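Local coordinates for putative decarboxylase involved in desferrioxamine biosynthesis (Erwinia amylovora, PDB 5O5C), which probably decarboxylates lysine with the help of pyridoxal 5'-phosphate, as the lysine decarboxylase of the desferrioxamine siderophore pathway in the fire blight pathogen, at residues B[163-168]-B[379-384]; B[170-175]-B[375-380]; B[218-223]-B[228-233]; B[341-344]-B[348-351]. One frame throughout, in Å; residues are numbered along the deposited sequence.

Contact 1 (B[163-168]-B[379-384]); sequences DGIFTS and TTRRFD. With PLP (pyridoxal-5'-phosphate), chain G.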
loop_
_atom_site.group_PDB
_atom_site.type_symbol
_atom_site.label_atom_id
_atom_site.label_comp_id
_atom_site.label_asym_id
_atom_site.label_seq_id
_atom_site.Cartn_x
_atom_site.Cartn_y
_atom_site.Cartn_z
ATOM N N ASP B 163 14.037 -10.592 10.796
ATOM C CA ASP B 163 12.791 -10.807 10.047
ATOM C C ASP B 163 12.367 -9.564 9.264
ATOM O O ASP B 163 12.968 -8.480 9.399
ATOM C CB ASP B 163 11.699 -11.190 11.031
ATOM C CG ASP B 163 10.537 -11.964 10.400
ATOM O OD1 ASP B 163 10.430 -12.141 9.173
ATOM O OD2 ASP B 163 9.681 -12.387 11.182
ATOM N N GLY B 164 11.314 -9.699 8.468
ATOM C CA GLY B 164 10.745 -8.518 7.781
ATOM C C GLY B 164 9.364 -8.700 7.229
ATOM O O GLY B 164 8.739 -9.724 7.434
ATOM N N ILE B 165 8.900 -7.709 6.488
ATOM C CA ILE B 165 7.544 -7.708 6.008
ATOM C C ILE B 165 7.458 -6.889 4.714
ATOM O O ILE B 165 8.235 -5.986 4.494
ATOM C CB ILE B 165 6.632 -7.168 7.122
ATOM C CG1 ILE B 165 5.201 -7.065 6.667
ATOM C CG2 ILE B 165 7.104 -5.827 7.624
ATOM C CD1 ILE B 165 4.488 -8.368 6.656
ATOM N N PHE B 166 6.531 -7.246 3.842
ATOM C CA PHE B 166 6.296 -6.449 2.678
ATOM C C PHE B 166 5.302 -5.327 3.069
ATOM O O PHE B 166 4.276 -5.559 3.732
ATOM C CB PHE B 166 5.797 -7.293 1.538
ATOM C CG PHE B 166 6.882 -7.927 0.706
ATOM C CD1 PHE B 166 7.464 -9.129 1.082
ATOM C CD2 PHE B 166 7.262 -7.361 -0.523
ATOM C CE1 PHE B 166 8.465 -9.717 0.313
ATOM C CE2 PHE B 166 8.259 -7.952 -1.309
ATOM C CZ PHE B 166 8.845 -9.132 -0.902
ATOM N N THR B 167 5.605 -4.129 2.594
ATOM C CA THR B 167 4.789 -2.936 2.776
ATOM C C THR B 167 4.462 -2.308 1.454
ATOM O O THR B 167 4.911 -2.785 0.445
ATOM C CB THR B 167 5.608 -1.879 3.466
ATOM O OG1 THR B 167 6.685 -1.554 2.602
ATOM C CG2 THR B 167 6.143 -2.408 4.763
ATOM N N SER B 168 3.776 -1.152 1.471
ATOM C CA SER B 168 3.375 -0.498 0.243
ATOM C C SER B 168 4.534 0.052 -0.488
ATOM O O SER B 168 4.464 0.285 -1.695
ATOM C CB SER B 168 2.372 0.623 0.476
ATOM O OG SER B 168 2.714 1.583 1.421
ATOM N N THR B 379 -3.528 -3.986 7.327
ATOM C CA THR B 379 -4.333 -5.145 7.510
ATOM C C THR B 379 -4.403 -5.961 6.200
ATOM O O THR B 379 -3.468 -6.641 5.857
ATOM C CB THR B 379 -5.689 -4.787 8.161
ATOM O OG1 THR B 379 -5.497 -3.920 9.302
ATOM C CG2 THR B 379 -6.367 -6.093 8.691
ATOM N N THR B 380 -5.475 -5.853 5.433
ATOM C CA THR B 380 -5.554 -6.446 4.140
ATOM C C THR B 380 -4.357 -6.066 3.255
ATOM O O THR B 380 -4.070 -4.888 3.073
ATOM C CB THR B 380 -6.834 -5.981 3.448
ATOM O OG1 THR B 380 -7.903 -6.500 4.173
ATOM C CG2 THR B 380 -6.927 -6.476 2.051
ATOM N N ARG B 381 -3.685 -7.059 2.716
ATOM C CA ARG B 381 -2.473 -6.822 1.971
ATOM C C ARG B 381 -2.317 -7.820 0.826
ATOM O O ARG B 381 -2.506 -8.983 1.009
ATOM C CB ARG B 381 -1.282 -6.868 2.897
ATOM C CG ARG B 381 -0.022 -6.268 2.322
ATOM C CD ARG B 381 1.086 -6.307 3.374
ATOM N NE ARG B 381 1.840 -7.571 3.339
ATOM C CZ ARG B 381 1.886 -8.480 4.300
ATOM N NH1 ARG B 381 1.169 -8.370 5.422
ATOM N NH2 ARG B 381 2.634 -9.551 4.124
ATOM N N ARG B 382 -1.946 -7.315 -0.329
ATOM C CA ARG B 382 -1.847 -8.068 -1.556
ATOM C C ARG B 382 -0.519 -8.817 -1.635
ATOM O O ARG B 382 0.428 -8.510 -0.943
ATOM C CB ARG B 382 -2.085 -7.133 -2.754
ATOM C CG ARG B 382 -0.915 -6.243 -3.168
ATOM C CD ARG B 382 -1.300 -5.189 -4.166
ATOM N NE ARG B 382 -1.774 -5.752 -5.397
ATOM C CZ ARG B 382 -1.109 -5.882 -6.551
ATOM N NH1 ARG B 382 0.136 -5.459 -6.725
ATOM N NH2 ARG B 382 -1.741 -6.460 -7.574
ATOM N N PHE B 383 -0.485 -9.855 -2.430
ATOM C CA PHE B 383 0.638 -10.810 -2.481
ATOM C C PHE B 383 1.805 -10.290 -3.348
ATOM O O PHE B 383 2.210 -10.882 -4.357
ATOM C CB PHE B 383 0.084 -12.114 -2.991
ATOM C CG PHE B 383 1.020 -13.294 -2.970
ATOM C CD1 PHE B 383 2.210 -13.327 -2.257
ATOM C CD2 PHE B 383 0.655 -14.418 -3.704
ATOM C CE1 PHE B 383 3.032 -14.444 -2.301
ATOM C CE2 PHE B 383 1.471 -15.534 -3.738
ATOM C CZ PHE B 383 2.655 -15.543 -3.039
ATOM N N ASP B 384 2.368 -9.173 -2.908
ATOM C CA ASP B 384 3.438 -8.505 -3.672
ATOM C C ASP B 384 4.685 -9.374 -3.809
ATOM O O ASP B 384 5.419 -9.352 -4.820
ATOM C CB ASP B 384 3.736 -7.163 -3.055
ATOM C CG ASP B 384 2.830 -6.039 -3.589
ATOM O OD1 ASP B 384 2.320 -6.176 -4.752
ATOM O OD2 ASP B 384 2.631 -5.022 -2.849
HETATM N N1 PLP G . -12.654 -0.917 9.062
HETATM C C2 PLP G . -13.565 -1.910 8.892
HETATM C C2A PLP G . -14.995 -1.738 9.307
HETATM C C3 PLP G . -13.179 -3.170 8.248
HETATM O O3 PLP G . -14.112 -4.153 8.095
HETATM C C4 PLP G . -11.760 -3.316 7.833
HETATM C C4A PLP G . -11.284 -4.553 7.166
HETATM C C5 PLP G . -10.851 -2.157 8.084
HETATM C C6 PLP G . -11.364 -1.001 8.679
HETATM C C5A PLP G . -9.393 -2.222 7.662
HETATM O O4P PLP G . -9.304 -2.222 6.232
HETATM P P PLP G . -8.161 -3.047 5.443
HETATM O O1P PLP G . -8.564 -2.834 3.999
HETATM O O2P PLP G . -6.895 -2.328 5.849
HETATM O O3P PLP G . -8.278 -4.468 5.890
HETATM O O HOH W 1 5.046 -4.509 -1.669
#
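I165 lays its terminal methyl over one face of the R381 guanidinium: CD1 sits 3.1 Å above the plane, displaced toward the rim, and 3.4 Å from R381 NH2. R381 can lie this way because CG runs anti to the backbone N (chi1 -164°), and the bend at chi3 (88°) turns NE past the carbonyl of F166. R381 NE comes 3.2 Å from F166 O, but at an angle too poor for a hydrogen bond; the charge is met by E145 of helix 140-156, in a salt bridge through NH2. In the large domain of this fold type I, PLP-dependent decarboxylase, strand 163-167 is outermost in the main sheet within the chain, and loop 379-384 runs past it into helix 385-394. D384 CB approaches the F166 ring obliquely, 4.3 Å from CD2. A water at the edge of that ring, in its plane, lies 2.7 Å from both T167 O and D384 OD2 and can link them, though other acceptors compete for its protons. D384 OD2 also bonds to S337 OG, while OD1 pairs with R382 NH1 and K387. T380 N and OG1 donate to O3P of a PLP that T171, T273 and H329 of the second subunit also bind.

Contact 2 (B[170-175]-B[375-380]); sequences GTQSNL and KSIQTT. With PLP (pyridoxal-5'-phosphate), chain H; PLP (pyridoxal-5'-phosphate), chain G.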
loop_
_atom_site.group_PDB
_atom_site.type_symbol
_atom_site.label_atom_id
_atom_site.label_comp_id
_atom_site.label_asym_id
_atom_site.label_seq_id
_atom_site.Cartn_x
_atom_site.Cartn_y
_atom_site.Cartn_z
ATOM N N GLY B 170 8.567 2.249 0.265
ATOM C CA GLY B 170 9.647 2.848 0.979
ATOM C C GLY B 170 9.266 3.794 2.038
ATOM O O GLY B 170 9.865 3.757 3.092
ATOM N N THR B 171 8.303 4.664 1.725
ATOM C CA THR B 171 7.671 5.487 2.687
ATOM C C THR B 171 7.103 4.765 3.940
ATOM O O THR B 171 7.336 5.217 5.018
ATOM C CB THR B 171 6.604 6.356 2.016
ATOM O OG1 THR B 171 7.179 7.010 0.873
ATOM C CG2 THR B 171 6.018 7.347 3.012
ATOM N N GLN B 172 6.295 3.731 3.784
ATOM C CA GLN B 172 5.746 2.992 4.915
ATOM C C GLN B 172 6.847 2.198 5.635
ATOM O O GLN B 172 6.833 2.082 6.843
ATOM C CB GLN B 172 4.633 2.054 4.440
ATOM C CG GLN B 172 3.957 1.225 5.485
ATOM C CD GLN B 172 3.099 0.136 4.850
ATOM O OE1 GLN B 172 2.539 0.339 3.827
ATOM N NE2 GLN B 172 3.099 -1.051 5.420
ATOM N N SER B 173 7.822 1.671 4.899
ATOM C CA SER B 173 8.977 1.018 5.568
ATOM C C SER B 173 9.752 1.991 6.499
ATOM O O SER B 173 10.098 1.622 7.675
ATOM C CB SER B 173 9.870 0.409 4.508
ATOM O OG SER B 173 9.055 -0.448 3.670
ATOM N N ASN B 174 9.966 3.222 6.008
ATOM C CA ASN B 174 10.632 4.275 6.795
ATOM C C ASN B 174 9.788 4.687 7.968
ATOM O O ASN B 174 10.329 4.969 9.020
ATOM C CB ASN B 174 11.046 5.495 5.980
ATOM C CG ASN B 174 12.284 5.251 5.128
ATOM O OD1 ASN B 174 13.033 4.289 5.350
ATOM N ND2 ASN B 174 12.525 6.138 4.175
ATOM N N LEU B 175 8.465 4.672 7.817
ATOM C CA LEU B 175 7.606 4.939 8.973
ATOM C C LEU B 175 7.792 3.854 10.031
ATOM O O LEU B 175 7.960 4.177 11.237
ATOM C CB LEU B 175 6.152 5.078 8.585
ATOM C CG LEU B 175 5.129 5.155 9.724
ATOM C CD1 LEU B 175 5.458 6.294 10.648
ATOM C CD2 LEU B 175 3.741 5.312 9.119
ATOM N N LYS B 375 3.318 -8.510 12.139
ATOM C CA LYS B 375 4.489 -7.660 11.859
ATOM C C LYS B 375 4.225 -6.393 10.994
ATOM O O LYS B 375 5.155 -5.671 10.598
ATOM C CB LYS B 375 5.569 -8.481 11.128
ATOM C CG LYS B 375 5.874 -9.861 11.706
ATOM C CD LYS B 375 6.934 -10.646 10.940
ATOM C CE LYS B 375 6.469 -11.117 9.586
ATOM N NZ LYS B 375 7.403 -12.033 8.904
ATOM N N SER B 376 2.976 -6.114 10.716
ATOM C CA SER B 376 2.578 -5.149 9.685
ATOM C C SER B 376 1.818 -4.054 10.337
ATOM O O SER B 376 1.231 -4.287 11.399
ATOM C CB SER B 376 1.700 -5.861 8.654
ATOM O OG SER B 376 1.381 -5.051 7.529
ATOM N N ILE B 377 1.856 -2.857 9.731
ATOM C CA ILE B 377 0.985 -1.756 10.048
ATOM C C ILE B 377 -0.174 -1.607 9.041
ATOM O O ILE B 377 -0.966 -0.651 9.126
ATOM C CB ILE B 377 1.728 -0.377 10.275
ATOM C CG1 ILE B 377 2.570 0.013 9.102
ATOM C CG2 ILE B 377 2.529 -0.364 11.577
ATOM C CD1 ILE B 377 2.531 1.476 8.815
ATOM N N GLN B 378 -0.280 -2.545 8.101
ATOM C CA GLN B 378 -1.472 -2.705 7.274
ATOM C C GLN B 378 -2.294 -3.892 7.812
ATOM O O GLN B 378 -1.793 -4.733 8.587
ATOM C CB GLN B 378 -1.052 -3.020 5.826
ATOM C CG GLN B 378 -0.211 -1.946 5.115
ATOM C CD GLN B 378 0.377 -2.401 3.776
ATOM O OE1 GLN B 378 1.449 -2.964 3.714
ATOM N NE2 GLN B 378 -0.306 -2.114 2.716
ATOM N N THR B 379 -3.528 -3.986 7.327
ATOM C CA THR B 379 -4.333 -5.145 7.510
ATOM C C THR B 379 -4.403 -5.961 6.200
ATOM O O THR B 379 -3.468 -6.641 5.857
ATOM C CB THR B 379 -5.689 -4.787 8.161
ATOM O OG1 THR B 379 -5.497 -3.920 9.302
ATOM C CG2 THR B 379 -6.367 -6.093 8.691
ATOM N N THR B 380 -5.475 -5.853 5.433
ATOM C CA THR B 380 -5.554 -6.446 4.140
ATOM C C THR B 380 -4.357 -6.066 3.255
ATOM O O THR B 380 -4.070 -4.888 3.073
ATOM C CB THR B 380 -6.834 -5.981 3.448
ATOM O OG1 THR B 380 -7.903 -6.500 4.173
ATOM C CG2 THR B 380 -6.927 -6.476 2.051
HETATM N N1 PLP H . 13.906 6.231 0.562
HETATM C C2 PLP H . 14.669 6.526 -0.511
HETATM C C2A PLP H . 16.165 6.502 -0.414
HETATM C C3 PLP H . 14.006 6.854 -1.781
HETATM O O3 PLP H . 14.727 7.165 -2.909
HETATM C C4 PLP H . 12.523 6.823 -1.769
HETATM C C4A PLP H . 11.740 7.205 -2.964
HETATM C C5 PLP H . 11.810 6.489 -0.535
HETATM C C6 PLP H . 12.563 6.230 0.593
HETATM C C5A PLP H . 10.298 6.472 -0.520
HETATM O O4P PLP H . 9.961 5.304 -1.286
HETATM P P PLP H . 8.495 4.877 -1.811
HETATM O O1P PLP H . 8.200 5.837 -2.919
HETATM O O2P PLP H . 8.699 3.487 -2.358
HETATM O O3P PLP H . 7.499 4.941 -0.707
HETATM N N1 PLP G . -12.654 -0.917 9.062
HETATM C C2 PLP G . -13.565 -1.910 8.892
HETATM C C2A PLP G . -14.995 -1.738 9.307
HETATM C C3 PLP G . -13.179 -3.170 8.248
HETATM O O3 PLP G . -14.112 -4.153 8.095
HETATM C C4 PLP G . -11.760 -3.316 7.833
HETATM C C4A PLP G . -11.284 -4.553 7.166
HETATM C C5 PLP G . -10.851 -2.157 8.084
HETATM C C6 PLP G . -11.364 -1.001 8.679
HETATM C C5A PLP G . -9.393 -2.222 7.662
HETATM O O4P PLP G . -9.304 -2.222 6.232
HETATM P P PLP G . -8.161 -3.047 5.443
HETATM O O1P PLP G . -8.564 -2.834 3.999
HETATM O O2P PLP G . -6.895 -2.328 5.849
HETATM O O3P PLP G . -8.278 -4.468 5.890
#
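Q172 extends straight from helix 170-189, with CG anti to the backbone N (chi1 -180°) and CD continuing the line, which delivers its amide to Q378. The Q378 chain is also extended beyond CG, but it leaves its backbone on the N side. The two amide planes stand 80° apart. Q172 NE2 donates to Q378 OE1 at 3.0 Å, and the N-H points well at the oxygen (163°). The acceptor lies in the amide plane of Q172, whereas the donor stands above the carbonyl plane of Q378, not on a lone pair. The other end of the Q172 amide is held by S168, whose OG bonds to OE1, and this second bond helps to fix the rotation of the amide. I377 meets Q172 from the opposite direction, CD1 packing 3.6 Å from Q172 CG and 4.0 Å from L175 CD2. Helix 170-189 begins at the phosphate of a PLP, as is usual in fold type I enzymes: the backbone N of G170 donates to O2P, while T171 N and OG1 both grip O3P at 2.6 Å. In the facing loop, S376 OG accepts from Q378 N at 3.1 Å, an ST turn that shapes the backbone just before the Q378 side chain departs. Further along the same loop, T379 OG1 bonds to T171 OG1 of the second subunit.

Contact 3 (B[218-223]-B[228-233]); sequences SIQKSM and LGYDAV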
loop_
_atom_site.group_PDB
_atom_site.type_symbol
_atom_site.label_atom_id
_atom_site.label_comp_id
_atom_site.label_asym_id
_atom_site.label_seq_id
_atom_site.Cartn_x
_atom_site.Cartn_y
_atom_site.Cartn_z
ATOM N N SER B 218 10.474 11.316 3.430
ATOM C CA SER B 218 9.714 10.322 4.261
ATOM C C SER B 218 10.127 10.201 5.742
ATOM O O SER B 218 9.231 10.023 6.621
ATOM C CB SER B 218 9.628 8.944 3.582
ATOM O OG SER B 218 10.861 8.359 3.275
ATOM N N ILE B 219 11.427 10.392 6.033
ATOM C CA ILE B 219 11.938 10.448 7.413
ATOM C C ILE B 219 11.265 11.532 8.266
ATOM O O ILE B 219 10.660 11.215 9.273
ATOM C CB ILE B 219 13.480 10.574 7.498
ATOM C CG1 ILE B 219 14.205 9.412 6.774
ATOM C CG2 ILE B 219 13.939 10.659 8.951
ATOM C CD1 ILE B 219 13.690 8.019 7.078
ATOM N N GLN B 220 11.386 12.777 7.846
ATOM C CA GLN B 220 10.659 13.898 8.404
ATOM C C GLN B 220 9.113 13.735 8.411
ATOM O O GLN B 220 8.509 14.034 9.390
ATOM C CB GLN B 220 11.003 15.200 7.668
ATOM C CG GLN B 220 12.382 15.786 7.987
ATOM C CD GLN B 220 13.469 15.218 7.127
ATOM O OE1 GLN B 220 13.237 14.234 6.400
ATOM N NE2 GLN B 220 14.684 15.798 7.226
ATOM N N LYS B 221 8.508 13.260 7.323
ATOM C CA LYS B 221 7.060 12.970 7.287
ATOM C C LYS B 221 6.703 11.933 8.335
ATOM O O LYS B 221 5.670 12.041 9.013
ATOM C CB LYS B 221 6.598 12.492 5.906
ATOM C CG LYS B 221 6.808 13.468 4.742
ATOM C CD LYS B 221 6.391 12.869 3.390
ATOM C CE LYS B 221 5.779 13.914 2.470
ATOM N NZ LYS B 221 5.723 13.536 1.028
ATOM N N SER B 222 7.557 10.927 8.492
ATOM C CA SER B 222 7.294 9.862 9.445
ATOM C C SER B 222 7.327 10.392 10.884
ATOM O O SER B 222 6.474 10.008 11.651
ATOM C CB SER B 222 8.270 8.702 9.342
ATOM O OG SER B 222 8.212 8.088 8.085
ATOM N N MET B 223 8.297 11.251 11.221
ATOM C CA MET B 223 8.381 11.867 12.563
ATOM C C MET B 223 7.239 12.828 12.810
ATOM O O MET B 223 6.827 12.970 13.968
ATOM C CB MET B 223 9.681 12.615 12.791
ATOM C CG MET B 223 10.965 11.896 12.590
ATOM S SD MET B 223 11.171 10.319 13.371
ATOM C CE MET B 223 11.168 10.825 15.057
ATOM N N LEU B 228 6.364 13.566 16.922
ATOM C CA LEU B 228 7.592 14.250 17.294
ATOM C C LEU B 228 7.945 15.449 16.405
ATOM O O LEU B 228 8.664 16.352 16.826
ATOM C CB LEU B 228 8.745 13.261 17.311
ATOM C CG LEU B 228 8.561 12.066 18.212
ATOM C CD1 LEU B 228 9.662 11.083 17.893
ATOM C CD2 LEU B 228 8.584 12.488 19.668
ATOM N N GLY B 229 7.439 15.475 15.177
ATOM C CA GLY B 229 7.512 16.656 14.351
ATOM C C GLY B 229 8.841 16.710 13.635
ATOM O O GLY B 229 9.770 16.009 14.029
ATOM N N TYR B 230 8.918 17.501 12.569
ATOM C CA TYR B 230 10.185 17.666 11.814
ATOM C C TYR B 230 11.340 18.149 12.725
ATOM O O TYR B 230 12.511 17.830 12.459
ATOM C CB TYR B 230 10.067 18.639 10.640
ATOM C CG TYR B 230 8.957 18.425 9.622
ATOM C CD1 TYR B 230 8.417 17.157 9.352
ATOM C CD2 TYR B 230 8.499 19.493 8.881
ATOM C CE1 TYR B 230 7.405 16.987 8.422
ATOM C CE2 TYR B 230 7.510 19.348 7.936
ATOM C CZ TYR B 230 6.954 18.101 7.710
ATOM O OH TYR B 230 5.959 18.042 6.773
ATOM N N ASP B 231 11.018 18.890 13.791
ATOM C CA ASP B 231 12.010 19.358 14.769
ATOM C C ASP B 231 12.792 18.219 15.444
ATOM O O ASP B 231 13.853 18.446 15.997
ATOM C CB ASP B 231 11.362 20.136 15.909
ATOM C CG ASP B 231 10.852 21.476 15.518
ATOM O OD1 ASP B 231 11.184 22.030 14.433
ATOM O OD2 ASP B 231 10.068 21.978 16.357
ATOM N N ALA B 232 12.277 16.995 15.420
ATOM C CA ALA B 232 12.984 15.913 16.078
ATOM C C ALA B 232 14.119 15.375 15.215
ATOM O O ALA B 232 14.841 14.485 15.639
ATOM C CB ALA B 232 12.027 14.803 16.478
ATOM N N VAL B 233 14.235 15.881 13.995
ATOM C CA VAL B 233 15.142 15.383 13.001
ATOM C C VAL B 233 16.214 16.436 12.924
ATOM O O VAL B 233 15.888 17.597 12.679
ATOM C CB VAL B 233 14.437 15.234 11.637
ATOM C CG1 VAL B 233 15.449 14.981 10.518
ATOM C CG2 VAL B 233 13.381 14.118 11.702
#
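A helix-to-strand connection in the large domain holds this contact: helix 218-225 ends, the chain turns back, and 228-233 leads into strand 233-236, at the margin of the main sheet. The carbonyl oxygen M223 O is gripped twice by the returning backbone. L228 N arrives at 3.0 Å, nearly in line with the C=O bond, while G229 N comes in from above the carbonyl plane at 2.8 Å. The M223 side chain folds back on itself, bent at both chi2 and chi3, and thereby brings its middle and its end against different partners: CG lies a tight 3.4 Å from V233 CG2, and CE an unusually short 3.2 Å from L228 CD1, which may reflect imprecise placement of the side chain. This helix-to-strand turn is closed further by Y230, part of the 3-10 segment 230-232, whose ring edge faces Q220 O in its plane, CD1 being 3.1 Å from the oxygen. Q220, bent at chi2 (87°), crosses V233 at about a right angle, with NE2 3.5 Å from CG1. At the start of the helix, S218 OG bonds to H216 beside the cofactor; the Y230 ring meets H197 of the second subunit.

Contact 4 (B[341-344]-B[348-351]); sequences FFVR and HLSH
L349 divides its two methyls between two residues of strand 339-343. CD1 meets V343 CG2 at 3.4 Å, closer than carbons usually pack, and the branch carbon CG follows at 3.7 Å from the same V343 methyl. CD2 reaches the edge of the F341 ring, near its plane, at 4.2 Å from CE2. The approaches differ as well: L349 comes in at a slant to V343 but slides past F341 in the opposite direction. Torsions set both strand partners. V343 turns CG2 into the position between the backbone N and the carbonyl carbon, with CG1 beside the N (chi1 -71°), and it is that inner methyl which meets the leucine. F341 holds its CG anti to the backbone N (chi1 175°), bringing the CE2 edge of the ring to L349. No hydrogen bond joins the two segments; the contact is wholly apolar, and its three touching residues are buried. Strand 339-343 is an interior strand of the seven-stranded sheet in the large domain of the fold, flanked by strands 163-167 and 323-327, and a few residues after its end the chain enters the turn that carries L349. F341 and V343 point to one side of the strand, where helix 170-189 also lies: S173 and A177 touch the F341 ring, and L180 touches V343. F342 points to the other side, against I149, T152, L153 and I156 of helix 140-156. Next to the leucine in the chain, the H348 ring meets that of W294.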
loop_
_atom_site.group_PDB
_atom_site.type_symbol
_atom_site.label_atom_id
_atom_site.label_comp_id
_atom_site.label_asym_id
_atom_site.label_seq_id
_atom_site.Cartn_x
_atom_site.Cartn_y
_atom_site.Cartn_z
ATOM N N PHE B 341 10.360 -4.060 4.480
ATOM C CA PHE B 341 11.019 -3.518 5.683
ATOM C C PHE B 341 11.643 -4.653 6.498
ATOM O O PHE B 341 10.995 -5.654 6.746
ATOM C CB PHE B 341 9.978 -2.810 6.525
ATOM C CG PHE B 341 10.496 -2.332 7.816
ATOM C CD1 PHE B 341 11.400 -1.314 7.849
ATOM C CD2 PHE B 341 10.146 -2.961 9.002
ATOM C CE1 PHE B 341 11.950 -0.887 9.025
ATOM C CE2 PHE B 341 10.662 -2.511 10.205
ATOM C CZ PHE B 341 11.592 -1.490 10.208
ATOM N N PHE B 342 12.887 -4.486 6.934
ATOM C CA PHE B 342 13.623 -5.515 7.622
ATOM C C PHE B 342 14.114 -5.046 8.969
ATOM O O PHE B 342 14.574 -3.931 9.065
ATOM C CB PHE B 342 14.797 -5.963 6.794
ATOM C CG PHE B 342 14.386 -6.583 5.521
ATOM C CD1 PHE B 342 14.112 -5.798 4.430
ATOM C CD2 PHE B 342 14.173 -7.945 5.442
ATOM C CE1 PHE B 342 13.675 -6.344 3.280
ATOM C CE2 PHE B 342 13.698 -8.497 4.285
ATOM C CZ PHE B 342 13.445 -7.702 3.202
ATOM N N VAL B 343 14.050 -5.937 9.971
ATOM C CA VAL B 343 14.614 -5.694 11.310
ATOM C C VAL B 343 15.737 -6.696 11.723
ATOM O O VAL B 343 15.721 -7.844 11.342
ATOM C CB VAL B 343 13.541 -5.701 12.376
ATOM C CG1 VAL B 343 12.664 -4.460 12.245
ATOM C CG2 VAL B 343 12.710 -6.977 12.368
ATOM N N ARG B 344 16.689 -6.237 12.515
ATOM C CA ARG B 344 17.762 -7.085 12.997
ATOM C C ARG B 344 17.184 -8.118 14.002
ATOM O O ARG B 344 17.549 -9.262 13.965
ATOM C CB ARG B 344 18.811 -6.217 13.673
ATOM C CG ARG B 344 20.033 -6.945 14.122
ATOM C CD ARG B 344 21.116 -6.022 14.683
ATOM N NE ARG B 344 22.313 -6.822 14.654
ATOM C CZ ARG B 344 23.371 -6.652 13.881
ATOM N NH1 ARG B 344 23.425 -5.665 13.022
ATOM N NH2 ARG B 344 24.377 -7.498 13.935
ATOM N N HIS B 348 11.332 -6.551 17.981
ATOM C CA HIS B 348 10.975 -5.146 17.941
ATOM C C HIS B 348 9.675 -4.961 17.176
ATOM O O HIS B 348 8.941 -4.013 17.471
ATOM C CB HIS B 348 12.055 -4.245 17.347
ATOM C CG HIS B 348 13.313 -4.186 18.142
ATOM N ND1 HIS B 348 14.544 -4.386 17.561
ATOM C CD2 HIS B 348 13.550 -3.917 19.457
ATOM C CE1 HIS B 348 15.482 -4.269 18.476
ATOM N NE2 HIS B 348 14.906 -4.017 19.643
ATOM N N LEU B 349 9.388 -5.866 16.227
ATOM C CA LEU B 349 8.146 -5.874 15.481
ATOM C C LEU B 349 6.959 -6.034 16.418
ATOM O O LEU B 349 5.847 -5.594 16.088
ATOM C CB LEU B 349 8.140 -6.930 14.334
ATOM C CG LEU B 349 9.093 -6.589 13.121
ATOM C CD1 LEU B 349 9.391 -7.772 12.247
ATOM C CD2 LEU B 349 8.579 -5.475 12.234
ATOM N N SER B 350 7.181 -6.602 17.615
ATOM C CA SER B 350 6.092 -6.667 18.599
ATOM C C SER B 350 5.442 -5.277 18.803
ATOM O O SER B 350 4.214 -5.192 18.974
ATOM C CB SER B 350 6.511 -7.371 19.915
ATOM O OG SER B 350 6.997 -6.490 20.925
ATOM N N HIS B 351 6.201 -4.179 18.715
ATOM C CA HIS B 351 5.532 -2.858 18.884
ATOM C C HIS B 351 4.356 -2.615 17.891
ATOM O O HIS B 351 3.487 -1.837 18.159
ATOM C CB HIS B 351 6.527 -1.675 18.926
ATOM C CG HIS B 351 7.497 -1.768 20.065
ATOM N ND1 HIS B 351 7.151 -1.443 21.358
ATOM C CD2 HIS B 351 8.773 -2.228 20.119
ATOM C CE1 HIS B 351 8.169 -1.714 22.160
ATOM N NE2 HIS B 351 9.164 -2.191 21.431
#

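Contacts 1 and 2 end on the same loop, share T379 and T380 and have centres 7 Å apart; a salt bridge from D163 OD1 to K375 NZ (3.0 Å) joins them. Contact 4 shares the sheet with contact 1, since I165 O and F341 N meet at 2.9 Å, and it touches contact 2 where F341 CD1 lies 3.2 Å from S173 O. Contact 3 lies about 17 Å from contact 2, centre to centre, yet N174 ND2 and S218 OG approach to 2.9 Å, a probable hydrogen bond, beside the cofactor. Contact 2 thus spans two PLP sites, G170 and T171 serving one and T380 the phosphate of the other across the dimer interface.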